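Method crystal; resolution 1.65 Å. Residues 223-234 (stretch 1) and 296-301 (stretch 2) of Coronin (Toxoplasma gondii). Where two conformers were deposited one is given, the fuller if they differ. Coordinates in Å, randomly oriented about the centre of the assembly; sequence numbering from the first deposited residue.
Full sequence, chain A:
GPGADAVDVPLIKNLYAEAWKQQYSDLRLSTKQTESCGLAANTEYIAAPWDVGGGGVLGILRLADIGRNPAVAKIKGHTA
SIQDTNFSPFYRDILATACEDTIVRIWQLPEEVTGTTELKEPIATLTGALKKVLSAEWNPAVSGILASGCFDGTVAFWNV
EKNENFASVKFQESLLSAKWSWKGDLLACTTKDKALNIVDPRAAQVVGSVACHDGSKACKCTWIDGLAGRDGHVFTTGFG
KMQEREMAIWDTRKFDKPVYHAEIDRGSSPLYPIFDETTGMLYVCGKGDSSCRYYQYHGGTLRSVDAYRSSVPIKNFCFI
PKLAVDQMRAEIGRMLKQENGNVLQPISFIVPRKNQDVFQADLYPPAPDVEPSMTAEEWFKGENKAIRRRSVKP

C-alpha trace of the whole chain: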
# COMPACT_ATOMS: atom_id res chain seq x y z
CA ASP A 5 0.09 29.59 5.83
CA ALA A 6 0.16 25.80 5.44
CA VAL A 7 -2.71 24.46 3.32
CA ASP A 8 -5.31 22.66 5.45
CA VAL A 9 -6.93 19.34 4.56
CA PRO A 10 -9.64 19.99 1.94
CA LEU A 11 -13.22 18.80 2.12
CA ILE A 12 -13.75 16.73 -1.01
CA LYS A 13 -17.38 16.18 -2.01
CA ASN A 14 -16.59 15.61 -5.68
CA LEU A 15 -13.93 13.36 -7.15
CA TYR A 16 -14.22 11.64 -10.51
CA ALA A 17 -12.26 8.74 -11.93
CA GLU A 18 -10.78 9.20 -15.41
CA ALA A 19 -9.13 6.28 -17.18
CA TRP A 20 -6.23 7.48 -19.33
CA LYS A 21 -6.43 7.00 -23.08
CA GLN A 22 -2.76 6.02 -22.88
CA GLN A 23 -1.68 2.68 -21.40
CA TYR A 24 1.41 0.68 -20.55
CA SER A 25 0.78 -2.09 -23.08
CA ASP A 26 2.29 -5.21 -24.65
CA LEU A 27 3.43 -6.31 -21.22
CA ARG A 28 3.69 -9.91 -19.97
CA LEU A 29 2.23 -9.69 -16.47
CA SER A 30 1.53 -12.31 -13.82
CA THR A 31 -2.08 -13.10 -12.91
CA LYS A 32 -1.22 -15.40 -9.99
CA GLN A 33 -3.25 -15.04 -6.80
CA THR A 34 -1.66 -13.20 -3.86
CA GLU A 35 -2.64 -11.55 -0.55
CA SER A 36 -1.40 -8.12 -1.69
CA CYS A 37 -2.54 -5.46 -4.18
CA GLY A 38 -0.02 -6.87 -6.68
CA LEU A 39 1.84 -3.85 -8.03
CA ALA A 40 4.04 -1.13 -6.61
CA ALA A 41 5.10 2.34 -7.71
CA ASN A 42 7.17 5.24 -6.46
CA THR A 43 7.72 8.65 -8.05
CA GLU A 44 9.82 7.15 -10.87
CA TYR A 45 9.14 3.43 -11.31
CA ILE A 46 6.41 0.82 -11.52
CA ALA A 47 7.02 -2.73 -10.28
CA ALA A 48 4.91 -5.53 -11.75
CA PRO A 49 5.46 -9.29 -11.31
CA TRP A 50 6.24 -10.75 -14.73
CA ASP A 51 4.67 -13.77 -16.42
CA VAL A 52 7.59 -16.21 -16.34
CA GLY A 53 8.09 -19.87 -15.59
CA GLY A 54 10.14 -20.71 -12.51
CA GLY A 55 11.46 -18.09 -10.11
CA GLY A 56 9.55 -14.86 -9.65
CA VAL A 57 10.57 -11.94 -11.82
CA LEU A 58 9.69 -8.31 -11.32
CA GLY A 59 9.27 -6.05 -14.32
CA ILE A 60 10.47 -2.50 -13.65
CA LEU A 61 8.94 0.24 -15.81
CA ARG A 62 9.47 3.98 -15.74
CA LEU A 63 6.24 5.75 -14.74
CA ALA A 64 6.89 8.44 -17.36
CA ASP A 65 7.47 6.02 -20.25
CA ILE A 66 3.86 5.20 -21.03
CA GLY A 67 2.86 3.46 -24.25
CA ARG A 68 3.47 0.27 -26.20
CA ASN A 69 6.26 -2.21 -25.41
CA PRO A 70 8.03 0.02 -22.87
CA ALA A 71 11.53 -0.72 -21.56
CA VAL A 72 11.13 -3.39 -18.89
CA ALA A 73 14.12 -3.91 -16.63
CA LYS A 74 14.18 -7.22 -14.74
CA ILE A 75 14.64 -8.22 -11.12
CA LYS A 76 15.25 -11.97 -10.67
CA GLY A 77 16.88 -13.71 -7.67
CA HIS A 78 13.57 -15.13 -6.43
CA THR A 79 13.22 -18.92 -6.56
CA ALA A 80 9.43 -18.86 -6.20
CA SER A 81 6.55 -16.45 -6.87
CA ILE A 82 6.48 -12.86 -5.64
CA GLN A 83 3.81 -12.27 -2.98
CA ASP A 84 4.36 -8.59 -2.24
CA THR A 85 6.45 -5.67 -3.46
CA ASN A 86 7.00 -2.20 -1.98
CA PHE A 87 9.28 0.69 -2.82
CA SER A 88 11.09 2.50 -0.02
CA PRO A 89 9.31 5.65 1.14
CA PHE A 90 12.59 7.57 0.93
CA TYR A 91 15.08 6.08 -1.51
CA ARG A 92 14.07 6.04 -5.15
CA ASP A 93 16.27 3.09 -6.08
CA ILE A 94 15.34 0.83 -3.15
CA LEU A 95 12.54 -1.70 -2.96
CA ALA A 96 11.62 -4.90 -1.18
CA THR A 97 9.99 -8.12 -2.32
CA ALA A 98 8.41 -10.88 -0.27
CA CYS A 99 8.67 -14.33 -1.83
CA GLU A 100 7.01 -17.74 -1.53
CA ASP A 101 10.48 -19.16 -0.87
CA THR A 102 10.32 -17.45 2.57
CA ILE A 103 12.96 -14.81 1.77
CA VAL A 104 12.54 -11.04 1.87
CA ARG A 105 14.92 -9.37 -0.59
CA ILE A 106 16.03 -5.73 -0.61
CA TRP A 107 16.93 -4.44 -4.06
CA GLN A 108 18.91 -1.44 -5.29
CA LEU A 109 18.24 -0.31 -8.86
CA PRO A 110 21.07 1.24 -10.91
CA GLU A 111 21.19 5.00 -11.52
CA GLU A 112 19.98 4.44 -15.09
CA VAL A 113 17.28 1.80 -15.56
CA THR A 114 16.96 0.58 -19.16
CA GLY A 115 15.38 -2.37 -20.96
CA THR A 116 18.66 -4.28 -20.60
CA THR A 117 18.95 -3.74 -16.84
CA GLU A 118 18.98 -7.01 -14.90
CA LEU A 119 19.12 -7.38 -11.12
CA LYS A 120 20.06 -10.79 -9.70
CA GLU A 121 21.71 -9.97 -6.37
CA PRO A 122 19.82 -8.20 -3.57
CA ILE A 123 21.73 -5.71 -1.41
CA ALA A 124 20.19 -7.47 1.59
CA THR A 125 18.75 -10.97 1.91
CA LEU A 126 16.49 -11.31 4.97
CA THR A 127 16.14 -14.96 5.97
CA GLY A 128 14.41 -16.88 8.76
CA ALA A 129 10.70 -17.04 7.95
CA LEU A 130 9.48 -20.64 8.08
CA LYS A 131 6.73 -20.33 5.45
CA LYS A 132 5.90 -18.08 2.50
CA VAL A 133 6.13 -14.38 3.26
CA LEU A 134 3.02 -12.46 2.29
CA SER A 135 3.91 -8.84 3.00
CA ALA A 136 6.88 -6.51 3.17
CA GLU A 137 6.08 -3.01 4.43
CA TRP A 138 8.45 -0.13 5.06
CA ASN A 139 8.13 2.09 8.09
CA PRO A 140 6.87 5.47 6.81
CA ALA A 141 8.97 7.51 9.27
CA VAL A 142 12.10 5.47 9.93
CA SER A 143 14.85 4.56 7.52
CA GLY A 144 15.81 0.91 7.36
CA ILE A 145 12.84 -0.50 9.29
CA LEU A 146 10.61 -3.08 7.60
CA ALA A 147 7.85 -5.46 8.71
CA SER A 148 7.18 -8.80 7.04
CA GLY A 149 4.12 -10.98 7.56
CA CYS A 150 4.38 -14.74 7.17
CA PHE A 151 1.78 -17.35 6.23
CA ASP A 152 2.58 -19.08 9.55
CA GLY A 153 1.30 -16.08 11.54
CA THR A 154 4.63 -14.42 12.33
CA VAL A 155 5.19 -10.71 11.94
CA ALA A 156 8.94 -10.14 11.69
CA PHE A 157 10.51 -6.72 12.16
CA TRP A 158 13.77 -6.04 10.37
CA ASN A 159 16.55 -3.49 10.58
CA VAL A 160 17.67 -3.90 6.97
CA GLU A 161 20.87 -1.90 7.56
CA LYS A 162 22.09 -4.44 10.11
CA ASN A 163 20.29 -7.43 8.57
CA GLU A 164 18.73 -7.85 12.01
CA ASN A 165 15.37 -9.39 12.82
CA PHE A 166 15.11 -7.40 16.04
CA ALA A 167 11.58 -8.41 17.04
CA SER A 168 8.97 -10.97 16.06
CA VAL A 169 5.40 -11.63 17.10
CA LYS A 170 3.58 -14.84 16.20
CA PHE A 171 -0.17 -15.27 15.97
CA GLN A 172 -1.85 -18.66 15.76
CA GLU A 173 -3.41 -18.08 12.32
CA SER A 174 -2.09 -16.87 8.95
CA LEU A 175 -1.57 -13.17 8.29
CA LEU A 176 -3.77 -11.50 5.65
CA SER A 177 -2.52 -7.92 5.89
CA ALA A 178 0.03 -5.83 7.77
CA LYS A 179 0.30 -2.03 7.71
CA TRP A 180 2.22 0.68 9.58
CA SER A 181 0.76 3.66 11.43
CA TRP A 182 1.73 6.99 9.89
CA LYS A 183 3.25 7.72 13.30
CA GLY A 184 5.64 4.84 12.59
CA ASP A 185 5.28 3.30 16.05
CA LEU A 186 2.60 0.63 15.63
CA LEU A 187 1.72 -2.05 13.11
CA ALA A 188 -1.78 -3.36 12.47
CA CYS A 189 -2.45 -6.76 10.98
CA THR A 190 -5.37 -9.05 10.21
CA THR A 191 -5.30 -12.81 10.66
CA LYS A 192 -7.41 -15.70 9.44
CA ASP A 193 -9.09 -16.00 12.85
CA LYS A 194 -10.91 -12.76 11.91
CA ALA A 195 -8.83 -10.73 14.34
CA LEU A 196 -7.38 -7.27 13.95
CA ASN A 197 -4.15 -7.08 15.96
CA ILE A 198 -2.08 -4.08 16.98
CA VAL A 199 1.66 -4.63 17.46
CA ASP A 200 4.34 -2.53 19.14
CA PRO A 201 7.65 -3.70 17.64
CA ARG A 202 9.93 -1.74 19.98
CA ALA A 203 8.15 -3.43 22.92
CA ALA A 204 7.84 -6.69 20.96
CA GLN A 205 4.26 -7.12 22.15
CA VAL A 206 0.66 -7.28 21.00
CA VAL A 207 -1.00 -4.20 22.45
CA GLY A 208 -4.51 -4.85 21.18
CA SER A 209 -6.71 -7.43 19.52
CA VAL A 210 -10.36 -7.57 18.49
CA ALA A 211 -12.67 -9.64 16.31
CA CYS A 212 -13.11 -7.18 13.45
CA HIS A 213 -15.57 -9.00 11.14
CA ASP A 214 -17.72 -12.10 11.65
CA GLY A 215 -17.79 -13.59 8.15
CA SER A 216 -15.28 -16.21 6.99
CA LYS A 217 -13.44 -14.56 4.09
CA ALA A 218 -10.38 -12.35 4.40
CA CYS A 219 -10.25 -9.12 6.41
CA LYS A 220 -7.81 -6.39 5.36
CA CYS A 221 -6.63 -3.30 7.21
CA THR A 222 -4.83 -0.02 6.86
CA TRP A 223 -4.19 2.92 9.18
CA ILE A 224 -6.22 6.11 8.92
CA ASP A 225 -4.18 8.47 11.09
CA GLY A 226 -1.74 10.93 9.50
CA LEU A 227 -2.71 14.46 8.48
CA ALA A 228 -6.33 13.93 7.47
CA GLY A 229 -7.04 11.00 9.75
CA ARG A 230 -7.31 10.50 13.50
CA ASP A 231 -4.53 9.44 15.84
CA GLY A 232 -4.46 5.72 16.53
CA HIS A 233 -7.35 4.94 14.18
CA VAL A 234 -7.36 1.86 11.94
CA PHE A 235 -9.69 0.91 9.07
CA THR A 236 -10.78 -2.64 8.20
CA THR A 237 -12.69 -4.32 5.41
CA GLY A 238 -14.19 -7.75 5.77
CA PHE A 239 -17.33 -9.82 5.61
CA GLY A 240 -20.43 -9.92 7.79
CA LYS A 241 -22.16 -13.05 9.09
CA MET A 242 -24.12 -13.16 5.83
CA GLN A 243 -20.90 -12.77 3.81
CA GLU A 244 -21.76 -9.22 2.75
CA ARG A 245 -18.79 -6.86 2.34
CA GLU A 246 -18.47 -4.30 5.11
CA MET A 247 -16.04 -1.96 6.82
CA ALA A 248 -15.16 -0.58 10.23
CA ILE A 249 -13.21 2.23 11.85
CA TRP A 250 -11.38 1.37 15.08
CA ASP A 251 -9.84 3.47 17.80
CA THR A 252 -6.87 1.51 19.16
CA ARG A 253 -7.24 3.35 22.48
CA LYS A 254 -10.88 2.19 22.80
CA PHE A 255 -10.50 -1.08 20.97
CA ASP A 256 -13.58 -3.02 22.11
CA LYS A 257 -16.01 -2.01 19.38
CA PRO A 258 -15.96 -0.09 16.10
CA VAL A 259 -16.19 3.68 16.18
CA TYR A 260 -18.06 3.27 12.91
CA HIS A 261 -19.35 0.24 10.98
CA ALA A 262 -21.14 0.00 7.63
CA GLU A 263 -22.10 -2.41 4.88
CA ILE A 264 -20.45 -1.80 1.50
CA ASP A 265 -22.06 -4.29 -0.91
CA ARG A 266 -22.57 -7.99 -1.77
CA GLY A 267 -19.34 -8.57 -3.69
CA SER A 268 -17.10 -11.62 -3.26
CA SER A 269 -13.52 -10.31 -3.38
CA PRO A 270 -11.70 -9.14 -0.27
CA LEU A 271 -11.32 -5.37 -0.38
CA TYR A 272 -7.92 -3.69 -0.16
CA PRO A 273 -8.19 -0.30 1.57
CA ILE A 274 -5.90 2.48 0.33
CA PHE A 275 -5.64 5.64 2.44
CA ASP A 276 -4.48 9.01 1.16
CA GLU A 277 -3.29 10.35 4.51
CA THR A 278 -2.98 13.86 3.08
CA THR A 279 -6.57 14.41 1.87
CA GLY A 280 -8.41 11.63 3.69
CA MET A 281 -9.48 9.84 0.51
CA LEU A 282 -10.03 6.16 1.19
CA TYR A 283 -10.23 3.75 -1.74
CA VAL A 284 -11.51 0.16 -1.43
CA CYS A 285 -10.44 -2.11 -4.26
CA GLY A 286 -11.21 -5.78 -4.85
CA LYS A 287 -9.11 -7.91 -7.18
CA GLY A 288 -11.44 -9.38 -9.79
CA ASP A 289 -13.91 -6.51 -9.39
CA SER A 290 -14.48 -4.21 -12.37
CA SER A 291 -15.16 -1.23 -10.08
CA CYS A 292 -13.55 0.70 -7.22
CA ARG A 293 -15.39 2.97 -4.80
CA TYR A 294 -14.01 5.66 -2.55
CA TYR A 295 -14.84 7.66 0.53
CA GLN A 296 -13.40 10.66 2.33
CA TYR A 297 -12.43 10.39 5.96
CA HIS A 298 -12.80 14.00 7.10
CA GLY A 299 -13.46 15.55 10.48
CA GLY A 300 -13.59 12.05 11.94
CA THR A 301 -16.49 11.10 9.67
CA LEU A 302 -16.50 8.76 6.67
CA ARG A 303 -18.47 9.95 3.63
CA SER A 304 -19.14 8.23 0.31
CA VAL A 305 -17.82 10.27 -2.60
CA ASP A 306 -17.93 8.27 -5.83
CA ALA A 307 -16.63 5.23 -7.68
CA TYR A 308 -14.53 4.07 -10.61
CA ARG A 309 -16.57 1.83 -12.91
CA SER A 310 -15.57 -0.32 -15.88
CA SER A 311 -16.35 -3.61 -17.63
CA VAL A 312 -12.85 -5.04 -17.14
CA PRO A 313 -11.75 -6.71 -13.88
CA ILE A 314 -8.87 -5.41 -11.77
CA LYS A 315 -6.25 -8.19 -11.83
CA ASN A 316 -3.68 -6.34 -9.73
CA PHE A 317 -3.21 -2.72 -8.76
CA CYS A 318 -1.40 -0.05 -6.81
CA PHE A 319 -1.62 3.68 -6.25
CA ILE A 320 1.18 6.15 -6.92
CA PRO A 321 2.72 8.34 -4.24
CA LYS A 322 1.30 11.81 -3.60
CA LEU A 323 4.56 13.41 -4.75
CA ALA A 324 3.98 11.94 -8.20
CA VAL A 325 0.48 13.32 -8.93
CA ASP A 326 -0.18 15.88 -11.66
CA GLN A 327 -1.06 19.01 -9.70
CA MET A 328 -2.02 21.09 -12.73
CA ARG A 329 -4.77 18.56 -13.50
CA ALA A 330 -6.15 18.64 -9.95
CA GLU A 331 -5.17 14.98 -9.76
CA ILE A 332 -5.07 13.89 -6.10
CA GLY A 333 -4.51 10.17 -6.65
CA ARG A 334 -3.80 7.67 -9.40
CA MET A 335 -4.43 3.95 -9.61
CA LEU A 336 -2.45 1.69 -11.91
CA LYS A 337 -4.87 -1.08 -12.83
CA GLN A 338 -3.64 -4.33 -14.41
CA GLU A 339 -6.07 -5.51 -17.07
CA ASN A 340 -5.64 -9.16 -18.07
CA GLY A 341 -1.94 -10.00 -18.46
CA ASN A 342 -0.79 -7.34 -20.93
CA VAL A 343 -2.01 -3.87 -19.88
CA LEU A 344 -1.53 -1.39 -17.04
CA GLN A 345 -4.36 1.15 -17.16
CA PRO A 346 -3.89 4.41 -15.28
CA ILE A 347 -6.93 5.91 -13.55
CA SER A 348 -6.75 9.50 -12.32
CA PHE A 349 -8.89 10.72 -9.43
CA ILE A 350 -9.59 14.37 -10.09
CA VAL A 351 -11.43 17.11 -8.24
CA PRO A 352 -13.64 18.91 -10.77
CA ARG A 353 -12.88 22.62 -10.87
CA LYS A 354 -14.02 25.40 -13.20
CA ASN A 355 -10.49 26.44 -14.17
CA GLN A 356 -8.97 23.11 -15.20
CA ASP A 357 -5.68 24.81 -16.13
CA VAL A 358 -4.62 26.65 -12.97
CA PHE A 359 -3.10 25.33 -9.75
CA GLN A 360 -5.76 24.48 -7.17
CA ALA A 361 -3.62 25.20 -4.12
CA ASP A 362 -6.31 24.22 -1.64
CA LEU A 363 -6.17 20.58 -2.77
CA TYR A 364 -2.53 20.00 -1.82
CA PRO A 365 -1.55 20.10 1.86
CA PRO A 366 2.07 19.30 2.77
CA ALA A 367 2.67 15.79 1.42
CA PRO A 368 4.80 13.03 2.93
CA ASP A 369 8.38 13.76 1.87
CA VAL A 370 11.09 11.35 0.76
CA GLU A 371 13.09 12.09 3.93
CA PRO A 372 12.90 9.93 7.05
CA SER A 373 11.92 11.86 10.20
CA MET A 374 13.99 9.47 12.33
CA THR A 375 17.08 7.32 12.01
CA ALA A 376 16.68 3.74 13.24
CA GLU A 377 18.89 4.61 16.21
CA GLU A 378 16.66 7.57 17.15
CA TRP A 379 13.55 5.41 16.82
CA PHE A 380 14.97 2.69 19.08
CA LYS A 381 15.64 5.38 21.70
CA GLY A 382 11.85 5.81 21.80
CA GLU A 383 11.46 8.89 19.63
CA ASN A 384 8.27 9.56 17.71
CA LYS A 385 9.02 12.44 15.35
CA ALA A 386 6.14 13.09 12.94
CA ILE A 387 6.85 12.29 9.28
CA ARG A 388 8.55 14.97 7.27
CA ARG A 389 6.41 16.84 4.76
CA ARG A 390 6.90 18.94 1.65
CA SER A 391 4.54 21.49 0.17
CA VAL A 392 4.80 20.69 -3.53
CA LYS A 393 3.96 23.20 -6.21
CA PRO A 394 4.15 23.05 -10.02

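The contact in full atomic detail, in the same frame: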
# COMPACT_ATOMS: atom_id res chain seq x y z
N TRP A 223 -4.05 1.87 8.19
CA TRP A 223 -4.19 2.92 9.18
C TRP A 223 -4.84 4.14 8.56
O TRP A 223 -4.65 4.41 7.37
CB TRP A 223 -2.82 3.29 9.76
CG TRP A 223 -2.30 2.26 10.68
CD1 TRP A 223 -1.67 1.11 10.33
CD2 TRP A 223 -2.37 2.27 12.11
NE1 TRP A 223 -1.33 0.39 11.46
CE2 TRP A 223 -1.75 1.09 12.56
CE3 TRP A 223 -2.88 3.17 13.05
CZ2 TRP A 223 -1.63 0.78 13.91
CZ3 TRP A 223 -2.76 2.86 14.39
CH2 TRP A 223 -2.14 1.67 14.81
N ILE A 224 -5.61 4.87 9.36
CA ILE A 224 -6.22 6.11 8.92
C ILE A 224 -5.95 7.20 9.96
O ILE A 224 -6.85 7.89 10.41
CB ILE A 224 -7.75 5.92 8.67
CG1 ILE A 224 -8.43 5.29 9.89
CG2 ILE A 224 -7.97 5.08 7.42
CD1 ILE A 224 -9.93 5.14 9.77
N ASP A 225 -4.67 7.32 10.33
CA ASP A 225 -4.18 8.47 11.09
C ASP A 225 -3.53 9.44 10.09
O ASP A 225 -4.12 9.73 9.05
CB ASP A 225 -3.25 8.03 12.24
CG ASP A 225 -2.09 7.11 11.80
OD1 ASP A 225 -2.11 6.51 10.71
OD2 ASP A 225 -1.14 6.97 12.60
N GLY A 226 -2.33 9.94 10.38
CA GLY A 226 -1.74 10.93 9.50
C GLY A 226 -2.47 12.26 9.52
O GLY A 226 -3.23 12.56 10.46
N LEU A 227 -2.25 13.08 8.49
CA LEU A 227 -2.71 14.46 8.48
C LEU A 227 -4.22 14.60 8.49
O LEU A 227 -4.78 15.44 9.20
CB LEU A 227 -2.16 15.18 7.25
CG LEU A 227 -2.40 16.69 7.23
CD1 LEU A 227 -1.57 17.35 8.31
CD2 LEU A 227 -2.09 17.28 5.85
N ALA A 228 -4.89 13.80 7.66
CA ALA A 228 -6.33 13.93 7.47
C ALA A 228 -7.10 13.00 8.38
O ALA A 228 -8.31 13.16 8.55
CB ALA A 228 -6.70 13.64 6.01
N GLY A 229 -6.40 12.03 8.95
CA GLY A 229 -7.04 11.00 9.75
C GLY A 229 -7.17 11.35 11.22
O GLY A 229 -7.23 12.51 11.59
N ARG A 230 -7.23 10.32 12.05
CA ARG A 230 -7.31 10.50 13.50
C ARG A 230 -6.31 9.60 14.19
O ARG A 230 -6.15 8.44 13.83
CB ARG A 230 -8.73 10.22 13.99
CG ARG A 230 -9.75 11.28 13.61
CD ARG A 230 -9.39 12.62 14.23
NE ARG A 230 -10.36 13.68 13.97
CZ ARG A 230 -10.32 14.51 12.93
NH1 ARG A 230 -9.36 14.42 12.01
NH2 ARG A 230 -11.25 15.44 12.81
N ASP A 231 -5.62 10.15 15.19
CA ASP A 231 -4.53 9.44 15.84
C ASP A 231 -5.00 8.08 16.34
O ASP A 231 -6.06 7.97 16.95
CB ASP A 231 -3.94 10.24 17.01
CG ASP A 231 -2.59 9.70 17.49
OD1 ASP A 231 -2.56 8.68 18.22
OD2 ASP A 231 -1.56 10.29 17.13
N GLY A 232 -4.21 7.07 16.05
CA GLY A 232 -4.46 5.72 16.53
C GLY A 232 -5.66 5.03 15.92
O GLY A 232 -6.09 4.00 16.44
N HIS A 233 -6.20 5.57 14.84
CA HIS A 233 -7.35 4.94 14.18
C HIS A 233 -6.92 4.02 13.04
O HIS A 233 -5.98 4.32 12.29
CB HIS A 233 -8.33 5.99 13.67
CG HIS A 233 -9.17 6.60 14.76
ND1 HIS A 233 -8.63 7.18 15.88
CD2 HIS A 233 -10.51 6.69 14.90
CE1 HIS A 233 -9.60 7.61 16.67
NE2 HIS A 233 -10.75 7.33 16.10
N VAL A 234 -7.62 2.90 12.93
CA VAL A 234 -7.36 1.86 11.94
C VAL A 234 -8.66 1.55 11.22
O VAL A 234 -9.73 1.63 11.81
CB VAL A 234 -6.82 0.57 12.60
CG1 VAL A 234 -6.70 -0.56 11.57
CG2 VAL A 234 -5.48 0.82 13.24
N GLN A 296 -14.32 9.77 1.62
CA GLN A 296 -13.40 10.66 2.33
C GLN A 296 -13.59 10.55 3.82
O GLN A 296 -14.71 10.67 4.32
CB GLN A 296 -13.56 12.12 1.91
CG GLN A 296 -12.39 12.95 2.45
CD GLN A 296 -12.53 14.43 2.22
OE1 GLN A 296 -13.63 14.98 2.18
NE2 GLN A 296 -11.39 15.11 2.07
N TYR A 297 -12.49 10.33 4.51
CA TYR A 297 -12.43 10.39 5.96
C TYR A 297 -12.04 11.82 6.31
O TYR A 297 -10.91 12.23 6.07
CB TYR A 297 -11.44 9.38 6.51
CG TYR A 297 -11.42 9.19 8.01
CD1 TYR A 297 -12.59 9.07 8.74
CD2 TYR A 297 -10.21 9.07 8.69
CE1 TYR A 297 -12.56 8.88 10.11
CE2 TYR A 297 -10.17 8.88 10.05
CZ TYR A 297 -11.34 8.78 10.76
OH TYR A 297 -11.29 8.58 12.11
N HIS A 298 -12.99 12.57 6.86
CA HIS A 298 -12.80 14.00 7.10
C HIS A 298 -13.54 14.39 8.36
O HIS A 298 -14.70 14.04 8.54
CB HIS A 298 -13.32 14.81 5.91
CG HIS A 298 -13.00 16.27 5.99
ND1 HIS A 298 -11.79 16.80 5.61
CD2 HIS A 298 -13.75 17.32 6.40
CE1 HIS A 298 -11.80 18.11 5.79
NE2 HIS A 298 -12.98 18.45 6.27
N GLY A 299 -12.85 15.12 9.24
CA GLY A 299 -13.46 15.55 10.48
C GLY A 299 -13.91 14.38 11.34
O GLY A 299 -14.82 14.52 12.15
N GLY A 300 -13.27 13.23 11.16
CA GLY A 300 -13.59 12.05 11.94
C GLY A 300 -14.79 11.28 11.42
O GLY A 300 -15.22 10.30 12.03
N THR A 301 -15.32 11.72 10.28
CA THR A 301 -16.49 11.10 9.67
C THR A 301 -16.14 10.54 8.30
O THR A 301 -15.40 11.17 7.55
CB THR A 301 -17.64 12.12 9.49
OG1 THR A 301 -17.90 12.78 10.74
CG2 THR A 301 -18.91 11.43 9.02
O HOH W 1 -10.80 12.35 9.67
O HOH W 2 -9.73 15.43 8.24

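This contact has one buried ring at its centre, one long polar side chain at its edge and two waters in the gap between backbones. No direct hydrogen bond crosses from one stretch to the other. The 312 Å² buried between them, both sides summed, comes from packing, and Y297 alone accounts for 122 Å² of it.

Y297 sits at the end part of a strand, in 296-298, and its CA-to-CB bond points toward the loop of stretch 1, while that of H298 points away. With chi1 at -172° (t), the phenol ring extends along the loop and meets several residues at once. I224 packs over one face. Its CA-to-CB bond points toward Y297, and chi1 p with chi2 t carries the methyl CD1 to 3.8 Å from Y297 CE2 and 4.1 Å from the ring centroid, 25° off the normal, a CH-pi contact. An isoleucine suits the place because it offers a methyl to an aromatic face in a buried setting.

The loop backbone also packs against the CE2 side of the same ring. I224 O lies 3.5 Å from Y297 CE2, but its hydrogen bond is made within the loop, from R230 N to I224 O at 3.0 Å. G229 CA comes to 3.8 Å from Y297 CE2, and here glycine has a clear local reason: an ideal CB would lie 2.0 Å from I224 O, the carbonyl that accepts this bond. The phenol oxygen is reached by carbon atoms, with R230 CG and H233 CD2 each 3.5 Å from Y297 OH. The H233 ring is held within its own loop, where H233 ND1 donates to D231 O at 2.9 Å.

R230 covers the next largest area, 61 Å². Its CB points toward stretch 2, and the side chain runs m, m, t past the tyrosine hydroxyl to the turn beyond the strand. The guanidinium is anchored at home: NH1 donates to G229 O at 2.9 Å. Its NH2 reaches 3.2 Å from G299 CA and 3.4 Å from G300 N, which lies over one face of the group. Both nitrogens of the latter pair are donors, so this is packing of a flat group on a bare backbone. The arginine suits a partly exposed rim, where the first methylenes of its chain lie against the tyrosine hydroxyl while the guanidinium goes on to the turn.

The turn it rests on is type I', from H298 to T301, closed by H298 N to T301 O at 2.9 Å and T301 N to H298 O at 3.0 Å. G299 and G300 both have positive phi, which favours glycine, and neither places a side chain beside the guanidinium.

Water completes the seam. A228 O accepts from two waters, at 2.8 Å from water 1 O and 2.7 Å from water 2 O; these accept in turn from G300 N (3.0 Å to water 1 O) and G299 N (3.3 Å to water 2 O). One loop carbonyl thus serves two turn amides.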